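Local coordinates for esterase (Rhizomucor miehei, PDB 4WY5), which probably hydrolyses carboxylic esters as a carboxylesterase of the alpha/beta hydrolase fold, at residues Gly268-Tyr271 with Ala272-Ala276; Lys199-Ser202 with Tyr203-Gly207; Gln303-Phe306 with Thr307-Ile311. All coordinates share one frame; numbering follows the deposited sequence.

Contact 1: residues Gly268-Tyr271 with Ala272-Ala276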
ATOM      1  N   GLY A 268      -9.464 -11.895   5.516  1.00 17.74           N
ATOM      2  CA  GLY A 268      -8.270 -11.657   4.743  1.00 18.63           C
ATOM      3  C   GLY A 268      -7.140 -11.177   5.641  1.00 22.76           C
ATOM      4  O   GLY A 268      -6.003 -11.641   5.514  1.00 21.16           O
ATOM      5  N   GLU A 269      -7.440 -10.263   6.562  1.00 19.51           N
ATOM      6  CA  GLU A 269      -6.386  -9.716   7.417  1.00 22.97           C
ATOM      7  C   GLU A 269      -5.925 -10.790   8.414  1.00 21.07           C
ATOM      8  O   GLU A 269      -4.759 -10.825   8.806  1.00 18.29           O
ATOM      9  CB  GLU A 269      -6.864  -8.441   8.150  1.00 20.57           C
ATOM     10  CG  GLU A 269      -7.308  -7.310   7.203  1.00 19.59           C
ATOM     11  CD  GLU A 269      -7.660  -5.995   7.894  1.00 21.13           C
ATOM     12  OE1 GLU A 269      -7.565  -5.891   9.147  1.00 21.46           O
ATOM     13  OE2 GLU A 269      -8.055  -5.042   7.171  1.00 21.51           O
ATOM     14  N   LYS A 270      -6.809 -11.723   8.754  1.00 24.03           N
ATOM     15  CA  LYS A 270      -6.433 -12.796   9.677  1.00 21.02           C
ATOM     16  C   LYS A 270      -5.448 -13.750   9.013  1.00 20.34           C
ATOM     17  O   LYS A 270      -4.505 -14.196   9.645  1.00 23.34           O
ATOM     18  CB  LYS A 270      -7.661 -13.558  10.161  1.00 22.19           C
ATOM     19  CG  LYS A 270      -7.348 -14.776  11.035  1.00 27.73           C
ATOM     20  CD  LYS A 270      -6.885 -14.394  12.436  1.00 22.31           C
ATOM     21  CE  LYS A 270      -6.536 -15.647  13.249  1.00 25.88           C
ATOM     22  NZ  LYS A 270      -6.525 -15.382  14.723  1.00 32.54           N
ATOM     23  N   TYR A 271      -5.626 -14.021   7.727  1.00 20.59           N
ATOM     24  CA  TYR A 271      -4.682 -14.897   7.017  1.00 23.90           C
ATOM     25  C   TYR A 271      -3.287 -14.261   6.923  1.00 23.48           C
ATOM     26  O   TYR A 271      -2.268 -14.953   7.029  1.00 24.52           O
ATOM     27  CB  TYR A 271      -5.208 -15.241   5.607  1.00 20.22           C
ATOM     28  CG  TYR A 271      -4.453 -16.355   4.893  1.00 20.38           C
ATOM     29  CD1 TYR A 271      -4.510 -17.673   5.351  1.00 22.89           C
ATOM     30  CD2 TYR A 271      -3.686 -16.090   3.760  1.00 17.17           C
ATOM     31  CE1 TYR A 271      -3.822 -18.697   4.703  1.00 22.53           C
ATOM     32  CE2 TYR A 271      -2.996 -17.098   3.103  1.00 22.01           C
ATOM     33  CZ  TYR A 271      -3.065 -18.407   3.574  1.00 25.38           C
ATOM     34  OH  TYR A 271      -2.374 -19.418   2.925  1.00 19.79           O
ATOM     35  N   ALA A 272      -3.233 -12.942   6.752  1.00 26.04           N
ATOM     36  CA  ALA A 272      -1.948 -12.231   6.779  1.00 25.87           C
ATOM     37  C   ALA A 272      -1.215 -12.493   8.100  1.00 23.31           C
ATOM     38  O   ALA A 272      -0.006 -12.735   8.119  1.00 26.32           O
ATOM     39  CB  ALA A 272      -2.161 -10.719   6.568  1.00 17.26           C
ATOM     40  N   GLN A 273      -1.961 -12.430   9.196  1.00 19.22           N
ATOM     41  CA  GLN A 273      -1.423 -12.680  10.529  1.00 25.29           C
ATOM     42  C   GLN A 273      -0.899 -14.116  10.680  1.00 26.51           C
ATOM     43  O   GLN A 273       0.142 -14.340  11.304  1.00 25.60           O
ATOM     44  CB  GLN A 273      -2.494 -12.400  11.595  1.00 25.44           C
ATOM     45  CG  GLN A 273      -3.026 -10.962  11.622  1.00 24.01           C
ATOM     46  CD  GLN A 273      -4.114 -10.739  12.686  1.00 29.70           C
ATOM     47  OE1 GLN A 273      -4.378 -11.604  13.525  1.00 24.93           O
ATOM     48  NE2 GLN A 273      -4.733  -9.562  12.657  1.00 32.00           N
ATOM     49  N   GLN A 274      -1.631 -15.073  10.103  1.00 26.51           N
ATOM     50  CA  GLN A 274      -1.266 -16.497  10.115  1.00 28.83           C
ATOM     51  C   GLN A 274       0.054 -16.750   9.376  1.00 27.25           C
ATOM     52  O   GLN A 274       0.922 -17.511   9.836  1.00 24.88           O
ATOM     53  CB  GLN A 274      -2.366 -17.354   9.454  1.00 23.88           C
ATOM     54  CG  GLN A 274      -3.762 -17.288  10.093  1.00 25.20           C
ATOM     55  CD  GLN A 274      -4.792 -18.179   9.376  1.00 27.28           C
ATOM     56  OE1 GLN A 274      -5.816 -17.700   8.871  1.00 24.51           O
ATOM     57  NE2 GLN A 274      -4.516 -19.483   9.332  1.00 25.52           N
ATOM     58  N   LEU A 275       0.213 -16.097   8.228  1.00 27.26           N
ATOM     59  CA  LEU A 275       1.443 -16.246   7.463  1.00 27.89           C
ATOM     60  C   LEU A 275       2.630 -15.683   8.250  1.00 26.59           C
ATOM     61  O   LEU A 275       3.680 -16.323   8.332  1.00 29.66           O
ATOM     62  CB  LEU A 275       1.316 -15.558   6.099  1.00 22.23           C
ATOM     63  CG  LEU A 275       0.374 -16.176   5.059  1.00 23.57           C
ATOM     64  CD1 LEU A 275       0.010 -15.132   4.026  1.00 22.80           C
ATOM     65  CD2 LEU A 275       0.991 -17.394   4.353  1.00 22.88           C
ATOM     66  N   ALA A 276       2.454 -14.534   8.896  1.00 23.26           N
ATOM     67  CA  ALA A 276       3.569 -13.948   9.649  1.00 26.96           C
ATOM     68  C   ALA A 276       3.972 -14.786  10.875  1.00 27.52           C
ATOM     69  O   ALA A 276       5.153 -14.910  11.200  1.00 26.52           O
ATOM     70  CB  ALA A 276       3.218 -12.513  10.074  1.00 26.14           C
TER

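Contact 2: residues Lys199-Ser202 with Tyr203-Gly207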
ATOM      1  N   LYS A 199     -18.433 -15.278  11.783  1.00 26.49           N
ATOM      2  CA  LYS A 199     -17.521 -15.065  12.894  1.00 29.92           C
ATOM      3  C   LYS A 199     -16.908 -13.653  12.881  1.00 31.80           C
ATOM      4  O   LYS A 199     -16.497 -13.140  13.913  1.00 33.44           O
ATOM      5  CB  LYS A 199     -16.407 -16.116  12.826  1.00 32.62           C
ATOM      6  CG  LYS A 199     -15.321 -16.012  13.881  1.00 36.07           C
ATOM      7  CD  LYS A 199     -14.131 -16.911  13.512  1.00 40.34           C
ATOM      8  CE  LYS A 199     -13.001 -16.849  14.556  1.00 49.48           C
ATOM      9  NZ  LYS A 199     -11.813 -17.685  14.157  1.00 45.39           N
ATOM     10  N   TYR A 200     -16.838 -13.033  11.708  1.00 30.16           N
ATOM     11  CA  TYR A 200     -16.126 -11.765  11.572  1.00 30.12           C
ATOM     12  C   TYR A 200     -17.069 -10.556  11.454  1.00 27.33           C
ATOM     13  O   TYR A 200     -18.105 -10.609  10.766  1.00 26.06           O
ATOM     14  CB  TYR A 200     -15.183 -11.818  10.349  1.00 30.96           C
ATOM     15  CG  TYR A 200     -14.125 -12.911  10.406  1.00 26.72           C
ATOM     16  CD1 TYR A 200     -12.920 -12.716  11.093  1.00 24.98           C
ATOM     17  CD2 TYR A 200     -14.329 -14.133   9.767  1.00 23.08           C
ATOM     18  CE1 TYR A 200     -11.955 -13.718  11.147  1.00 25.52           C
ATOM     19  CE2 TYR A 200     -13.379 -15.137   9.813  1.00 22.18           C
ATOM     20  CZ  TYR A 200     -12.194 -14.927  10.498  1.00 28.82           C
ATOM     21  OH  TYR A 200     -11.246 -15.931  10.531  1.00 29.42           O
ATOM     22  N   GLU A 201     -16.664  -9.455  12.083  1.00 24.24           N
ATOM     23  CA  GLU A 201     -17.484  -8.248  12.178  1.00 27.54           C
ATOM     24  C   GLU A 201     -17.808  -7.657  10.797  1.00 29.35           C
ATOM     25  O   GLU A 201     -18.907  -7.130  10.591  1.00 27.88           O
ATOM     26  CB  GLU A 201     -16.759  -7.191  13.040  1.00 30.07           C
ATOM     27  CG  GLU A 201     -17.491  -5.846  13.206  1.00 39.35           C
ATOM     28  CD  GLU A 201     -16.709  -4.820  14.053  1.00 45.16           C
ATOM     29  OE1 GLU A 201     -15.452  -4.849  14.044  1.00 47.22           O
ATOM     30  OE2 GLU A 201     -17.351  -3.959  14.702  1.00 44.14           O
ATOM     31  N   SER A 202     -16.881  -7.774   9.840  1.00 27.43           N
ATOM     32  CA  SER A 202     -17.124  -7.184   8.521  1.00 23.26           C
ATOM     33  C   SER A 202     -18.238  -7.896   7.745  1.00 23.20           C
ATOM     34  O   SER A 202     -18.888  -7.283   6.901  1.00 24.45           O
ATOM     35  CB  SER A 202     -15.835  -7.138   7.693  1.00 22.47           C
ATOM     36  OG  SER A 202     -15.177  -8.379   7.652  1.00 23.39           O
ATOM     37  N   TYR A 203     -18.488  -9.168   8.055  1.00 30.52           N
ATOM     38  CA  TYR A 203     -19.611  -9.914   7.463  1.00 26.49           C
ATOM     39  C   TYR A 203     -20.932  -9.244   7.820  1.00 28.84           C
ATOM     40  O   TYR A 203     -21.782  -8.986   6.963  1.00 26.80           O
ATOM     41  CB  TYR A 203     -19.582 -11.367   7.943  1.00 24.50           C
ATOM     42  CG  TYR A 203     -20.669 -12.297   7.411  1.00 33.61           C
ATOM     43  CD1 TYR A 203     -21.820 -12.565   8.155  1.00 29.96           C
ATOM     44  CD2 TYR A 203     -20.515 -12.957   6.192  1.00 31.27           C
ATOM     45  CE1 TYR A 203     -22.804 -13.440   7.683  1.00 30.02           C
ATOM     46  CE2 TYR A 203     -21.494 -13.841   5.712  1.00 33.92           C
ATOM     47  CZ  TYR A 203     -22.637 -14.075   6.459  1.00 36.68           C
ATOM     48  OH  TYR A 203     -23.609 -14.941   5.985  1.00 39.07           O
ATOM     49  N   LYS A 204     -21.056  -8.897   9.093  1.00 28.31           N
ATOM     50  CA  LYS A 204     -22.239  -8.241   9.607  1.00 26.74           C
ATOM     51  C   LYS A 204     -22.400  -6.829   9.029  1.00 31.38           C
ATOM     52  O   LYS A 204     -23.487  -6.473   8.566  1.00 31.71           O
ATOM     53  CB  LYS A 204     -22.165  -8.216  11.140  1.00 33.19           C
ATOM     54  CG  LYS A 204     -23.259  -7.435  11.842  1.00 39.31           C
ATOM     55  CD  LYS A 204     -23.040  -7.456  13.371  1.00 50.20           C
ATOM     56  CE  LYS A 204     -22.067  -6.357  13.836  1.00 50.47           C
ATOM     57  NZ  LYS A 204     -21.985  -6.216  15.323  1.00 46.02           N
ATOM     58  N   LEU A 205     -21.329  -6.029   9.046  1.00 28.44           N
ATOM     59  CA  LEU A 205     -21.407  -4.634   8.587  1.00 25.01           C
ATOM     60  C   LEU A 205     -21.740  -4.436   7.104  1.00 26.77           C
ATOM     61  O   LEU A 205     -22.440  -3.483   6.762  1.00 24.07           O
ATOM     62  CB  LEU A 205     -20.107  -3.876   8.878  1.00 23.58           C
ATOM     63  CG  LEU A 205     -19.572  -3.590  10.295  1.00 35.29           C
ATOM     64  CD1 LEU A 205     -20.188  -4.418  11.406  1.00 37.29           C
ATOM     65  CD2 LEU A 205     -18.047  -3.652  10.340  1.00 36.17           C
ATOM     66  N   PHE A 206     -21.246  -5.315   6.232  1.00 25.23           N
ATOM     67  CA  PHE A 206     -21.345  -5.087   4.777  1.00 27.69           C
ATOM     68  C   PHE A 206     -22.077  -6.221   4.029  1.00 28.98           C
ATOM     69  O   PHE A 206     -22.054  -6.274   2.799  1.00 30.29           O
ATOM     70  CB  PHE A 206     -19.938  -4.886   4.179  1.00 22.68           C
ATOM     71  CG  PHE A 206     -19.096  -3.875   4.932  1.00 22.26           C
ATOM     72  CD1 PHE A 206     -19.406  -2.514   4.887  1.00 24.80           C
ATOM     73  CD2 PHE A 206     -18.023  -4.291   5.716  1.00 19.42           C
ATOM     74  CE1 PHE A 206     -18.652  -1.573   5.596  1.00 26.38           C
ATOM     75  CE2 PHE A 206     -17.261  -3.367   6.438  1.00 24.06           C
ATOM     76  CZ  PHE A 206     -17.579  -2.002   6.386  1.00 23.24           C
ATOM     77  N   GLY A 207     -22.743  -7.114   4.757  1.00 33.27           N
ATOM     78  CA  GLY A 207     -23.326  -8.285   4.124  1.00 29.38           C
ATOM     79  C   GLY A 207     -24.829  -8.275   3.888  1.00 33.28           C
ATOM     80  O   GLY A 207     -25.368  -9.275   3.408  1.00 34.07           O
TER

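Contact 3: residues Gln303-Phe306 with Thr307-Ile311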
ATOM      1  N   GLN A 303      -7.562   4.532  -6.021  1.00 19.50           N
ATOM      2  CA  GLN A 303      -7.148   3.255  -5.452  1.00 19.21           C
ATOM      3  C   GLN A 303      -6.879   2.199  -6.545  1.00 20.91           C
ATOM      4  O   GLN A 303      -6.062   1.301  -6.326  1.00 22.03           O
ATOM      5  CB  GLN A 303      -8.152   2.728  -4.396  1.00 21.60           C
ATOM      6  CG  GLN A 303      -9.616   3.045  -4.562  1.00 20.03           C
ATOM      7  CD  GLN A 303     -10.001   4.442  -4.099  1.00 23.56           C
ATOM      8  OE1 GLN A 303     -10.022   5.379  -4.900  1.00 26.69           O
ATOM      9  NE2 GLN A 303     -10.341   4.584  -2.814  1.00 23.37           N
ATOM     10  N   TYR A 304      -7.517   2.294  -7.716  1.00 19.81           N
ATOM     11  CA  TYR A 304      -7.152   1.377  -8.812  1.00 20.76           C
ATOM     12  C   TYR A 304      -5.704   1.650  -9.244  1.00 20.86           C
ATOM     13  O   TYR A 304      -4.913   0.717  -9.433  1.00 19.90           O
ATOM     14  CB  TYR A 304      -8.073   1.509 -10.047  1.00 19.03           C
ATOM     15  CG  TYR A 304      -7.567   0.681 -11.230  1.00 19.11           C
ATOM     16  CD1 TYR A 304      -7.936  -0.661 -11.380  1.00 19.23           C
ATOM     17  CD2 TYR A 304      -6.674   1.226 -12.164  1.00 20.43           C
ATOM     18  CE1 TYR A 304      -7.457  -1.433 -12.431  1.00 16.33           C
ATOM     19  CE2 TYR A 304      -6.173   0.464 -13.215  1.00 17.72           C
ATOM     20  CZ  TYR A 304      -6.572  -0.866 -13.339  1.00 23.51           C
ATOM     21  OH  TYR A 304      -6.101  -1.636 -14.373  1.00 21.46           O
ATOM     22  N   ARG A 305      -5.367   2.927  -9.411  1.00 18.84           N
ATOM     23  CA  ARG A 305      -4.017   3.326  -9.831  1.00 20.84           C
ATOM     24  C   ARG A 305      -2.936   2.944  -8.776  1.00 16.70           C
ATOM     25  O   ARG A 305      -1.902   2.368  -9.109  1.00 16.60           O
ATOM     26  CB  ARG A 305      -4.008   4.839 -10.119  1.00 21.53           C
ATOM     27  CG  ARG A 305      -2.750   5.402 -10.768  1.00 23.51           C
ATOM     28  CD  ARG A 305      -2.923   6.882 -11.200  1.00 29.46           C
ATOM     29  NE  ARG A 305      -3.335   7.775 -10.106  1.00 32.65           N
ATOM     30  CZ  ARG A 305      -4.555   8.312  -9.969  1.00 37.50           C
ATOM     31  NH1 ARG A 305      -5.507   8.072 -10.871  1.00 35.35           N
ATOM     32  NH2 ARG A 305      -4.825   9.107  -8.934  1.00 28.18           N
ATOM     33  N   PHE A 306      -3.197   3.235  -7.506  1.00 18.41           N
ATOM     34  CA  PHE A 306      -2.283   2.863  -6.417  1.00 18.23           C
ATOM     35  C   PHE A 306      -2.015   1.354  -6.437  1.00 18.76           C
ATOM     36  O   PHE A 306      -0.879   0.912  -6.370  1.00 20.14           O
ATOM     37  CB  PHE A 306      -2.871   3.290  -5.053  1.00 15.12           C
ATOM     38  CG  PHE A 306      -2.192   2.653  -3.853  1.00 17.35           C
ATOM     39  CD1 PHE A 306      -1.050   3.225  -3.274  1.00 15.90           C
ATOM     40  CD2 PHE A 306      -2.693   1.482  -3.302  1.00 14.81           C
ATOM     41  CE1 PHE A 306      -0.422   2.632  -2.165  1.00 13.08           C
ATOM     42  CE2 PHE A 306      -2.073   0.876  -2.201  1.00 14.07           C
ATOM     43  CZ  PHE A 306      -0.931   1.453  -1.630  1.00 15.35           C
ATOM     44  N   THR A 307      -3.065   0.559  -6.587  1.00 20.05           N
ATOM     45  CA  THR A 307      -2.917  -0.882  -6.419  1.00 19.49           C
ATOM     46  C   THR A 307      -2.126  -1.477  -7.578  1.00 18.79           C
ATOM     47  O   THR A 307      -1.237  -2.308  -7.358  1.00 20.14           O
ATOM     48  CB  THR A 307      -4.287  -1.578  -6.283  1.00 19.58           C
ATOM     49  OG1 THR A 307      -5.016  -0.973  -5.201  1.00 15.06           O
ATOM     50  CG2 THR A 307      -4.104  -3.059  -6.011  1.00 16.94           C
ATOM     51  N   ILE A 308      -2.398  -1.023  -8.802  1.00 20.19           N
ATOM     52  CA  ILE A 308      -1.595  -1.479  -9.951  1.00 17.84           C
ATOM     53  C   ILE A 308      -0.107  -1.098  -9.790  1.00 18.17           C
ATOM     54  O   ILE A 308       0.761  -1.970  -9.844  1.00 19.34           O
ATOM     55  CB  ILE A 308      -2.128  -0.906 -11.284  1.00 18.15           C
ATOM     56  CG1 ILE A 308      -3.479  -1.547 -11.638  1.00 20.58           C
ATOM     57  CG2 ILE A 308      -1.134  -1.167 -12.411  1.00 16.42           C
ATOM     58  CD1 ILE A 308      -3.404  -3.068 -11.838  1.00 15.34           C
ATOM     59  N   ASN A 309       0.186   0.179  -9.538  1.00 17.60           N
ATOM     60  CA  ASN A 309       1.577   0.615  -9.373  1.00 21.78           C
ATOM     61  C   ASN A 309       2.320  -0.093  -8.230  1.00 20.35           C
ATOM     62  O   ASN A 309       3.511  -0.381  -8.343  1.00 22.33           O
ATOM     63  CB  ASN A 309       1.651   2.131  -9.126  1.00 19.68           C
ATOM     64  CG  ASN A 309       1.276   2.944 -10.352  1.00 25.48           C
ATOM     65  OD1 ASN A 309       1.147   2.405 -11.452  1.00 21.75           O
ATOM     66  ND2 ASN A 309       1.145   4.267 -10.176  1.00 29.24           N
ATOM     67  N   THR A 310       1.612  -0.374  -7.140  1.00 19.34           N
ATOM     68  CA  THR A 310       2.218  -0.966  -5.949  1.00 19.16           C
ATOM     69  C   THR A 310       2.572  -2.453  -6.169  1.00 18.78           C
ATOM     70  O   THR A 310       3.624  -2.920  -5.728  1.00 16.74           O
ATOM     71  CB  THR A 310       1.272  -0.793  -4.728  1.00 19.40           C
ATOM     72  OG1 THR A 310       1.054   0.608  -4.492  1.00 15.73           O
ATOM     73  CG2 THR A 310       1.861  -1.424  -3.478  1.00 16.79           C
ATOM     74  N   ILE A 311       1.677  -3.188  -6.833  1.00 18.01           N
ATOM     75  CA  ILE A 311       1.977  -4.540  -7.288  1.00 20.68           C
ATOM     76  C   ILE A 311       3.183  -4.563  -8.243  1.00 21.31           C
ATOM     77  O   ILE A 311       4.105  -5.375  -8.082  1.00 20.95           O
ATOM     78  CB  ILE A 311       0.764  -5.185  -8.023  1.00 21.99           C
ATOM     79  CG1 ILE A 311      -0.416  -5.409  -7.070  1.00 15.67           C
ATOM     80  CG2 ILE A 311       1.157  -6.518  -8.673  1.00 15.55           C
ATOM     81  CD1 ILE A 311      -1.660  -5.957  -7.784  1.00 16.75           C
TER

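Contact 1: residues Gly268-Tyr271 with Ala272-Ala276
Tyr-271 O takes the N-H of Leu-275 at 3.0 Å (N-H...O 159°), an ordinary turn of helix that places the leucine one turn further on, on the same side of the helix. With CG anti to the backbone N and beside the carbonyl carbon (chi1 -168°), the phenol ring presents one face to Leu-275, whose CG stands above it near the CE2 rim. The closest apolar approach joins Tyr-271 CE2 to Leu-275 CD1 at 3.7 Å. At the ring's edge, near its plane, comes Gln-274 OE1, 3.8 Å from Tyr-271 CD1, with the amide turned almost perpendicular to the ring (85°). The helix, 265-277, is the crossover of a beta-alpha-beta unit between strands 254-259 and 282-287 of the hydrolase sheet, and the buried Tyr-271 also packs on Ala-168 and Ile-172 of helix 162-176. Leu-275 reaches Val-282 of the following strand. On another side, the bent chain of Lys-270 brings its CD 3.9 Å from Gln-273 OE1, the two side chains crossing at about a right angle. Backbone bonds continue the spiral from Gln-274 N to Lys-270 O (3.0 Å) and from Gln-273 N to Glu-269 O (3.2 Å). Glu-269 OE2 forms a salt bridge with Arg-286, while Gln-273 packs on Pro-7 of the second subunit.

Contact 2: residues Lys199-Ser202 with Tyr203-Gly207
Backbone hydrogen bonds tie Glu-201 to Leu-205 and Ser-202 to Phe-206, starting a short helix. Leu-205 N meets Glu-201 O at 3.1 Å, and Phe-206 N reaches Ser-202 O at 3.1 Å. Before them, Tyr-203 N bonds to Tyr-200 O at 3.1 Å, three residues back rather than four and bent to 137°.

Apolar contact is made by the CG methylene of Glu-201, whose chain runs extended with CG anti to the backbone N (chi1 179°). Both methyls of Leu-205 lie against that CG, CD1 at 3.5 Å and CD2 at 3.7 Å. The packing here is tight: Leu-205 CD1 comes within 3.1 Å of Glu-201 O, and the leucine's chi2 of 16° is nearly eclipsed, an unfavourable torsion. Phe-206 CD2 comes 3.3 Å from Ser-202 O and 4.1 Å from Ser-202 CB, and the ring meets Tyr-211 edge to face.

Bonds to the rest of the chain hold the start of the helix: Ser-202 OG to Val-263 O, the Ser-202 backbone N to Asp-266 OD2, and Tyr-200 OH to Glu-241. Phe-206 comes close to, but makes no contact with, a possible Ser-His-Asp triad of Ser-161, His-292 and Asp-262, which places the Phe-206 end of this short helix near the probable active site of an alpha/beta hydrolase.

Contact 3: residues Gln303-Phe306 with Thr307-Ile311
Both threonines set OG1 beside their own backbone N (chi1 -55° at Thr-307 and -61° at Thr-310), which turns each hydroxyl back onto the carbonyl one turn earlier in helix 302-319, a long helix near the C-terminal end of this alpha/beta hydrolase chain. Thr-307 OG1 donates to Gln-303 O at 2.7 Å and Thr-310 OG1 to Phe-306 O at 2.7 Å. Each of these carbonyl oxygens thus receives two donors from a single residue, hydroxyl and backbone N-H together, the N-H of Thr-310 arriving at Phe-306 O at 2.9 Å. The two grips differ in direction: at Gln-303 O the amide N comes from above the carbonyl plane, whereas at Phe-306 O the hydroxyl does. Both buried hydroxyls thus place their protons within the helix.

Tyr-304 and Ile-308 meet on another side. Ile-308 CG1 stands over the face of the phenol ring, 3.9 Å from its centroid and 25° off the normal, a CH-pi contact placed toward the rim on the CZ side. The phenol OH bonds to Asp-105, and Ile-308 packs on Leu-106, so this side of the helix rests on helix 100-110. Asn-309 ND2 lies alongside Arg-305 CG at 4.1 Å, its amide plane turned well out of the guanidinium plane, and bonds to Asp-317 of the second subunit. Phe-306 and Thr-310 each touch Thr-310 of that subunit. Within the helix, Thr-310 OG1 stands over the centre of one face of the Phe-306 ring, 3.4 Å from Phe-306 CE1.

In the fold
Along the chain contact 2 (helix 201-206) comes first, then contact 1 (helix 265-277) and contact 3 (helix 302-319). Contacts 1 and 2 are neighbours, their centres about 17 Å apart, and they touch where Lys-270 packs on Tyr-200. Contact 3 stands apart, its centre about 21 Å from that of contact 1 and 26 Å from that of contact 2, with nearest atoms about 13 Å away in both cases. Strand 254-259 relates two of them: it leads into the helix of contact 1, and its Phe-257 packs against the helix of contact 3. Contacts 1 and 3 also both reach the second subunit, so these two helices contribute to the dimer interface, whereas contact 2 meets no other chain of the assembly.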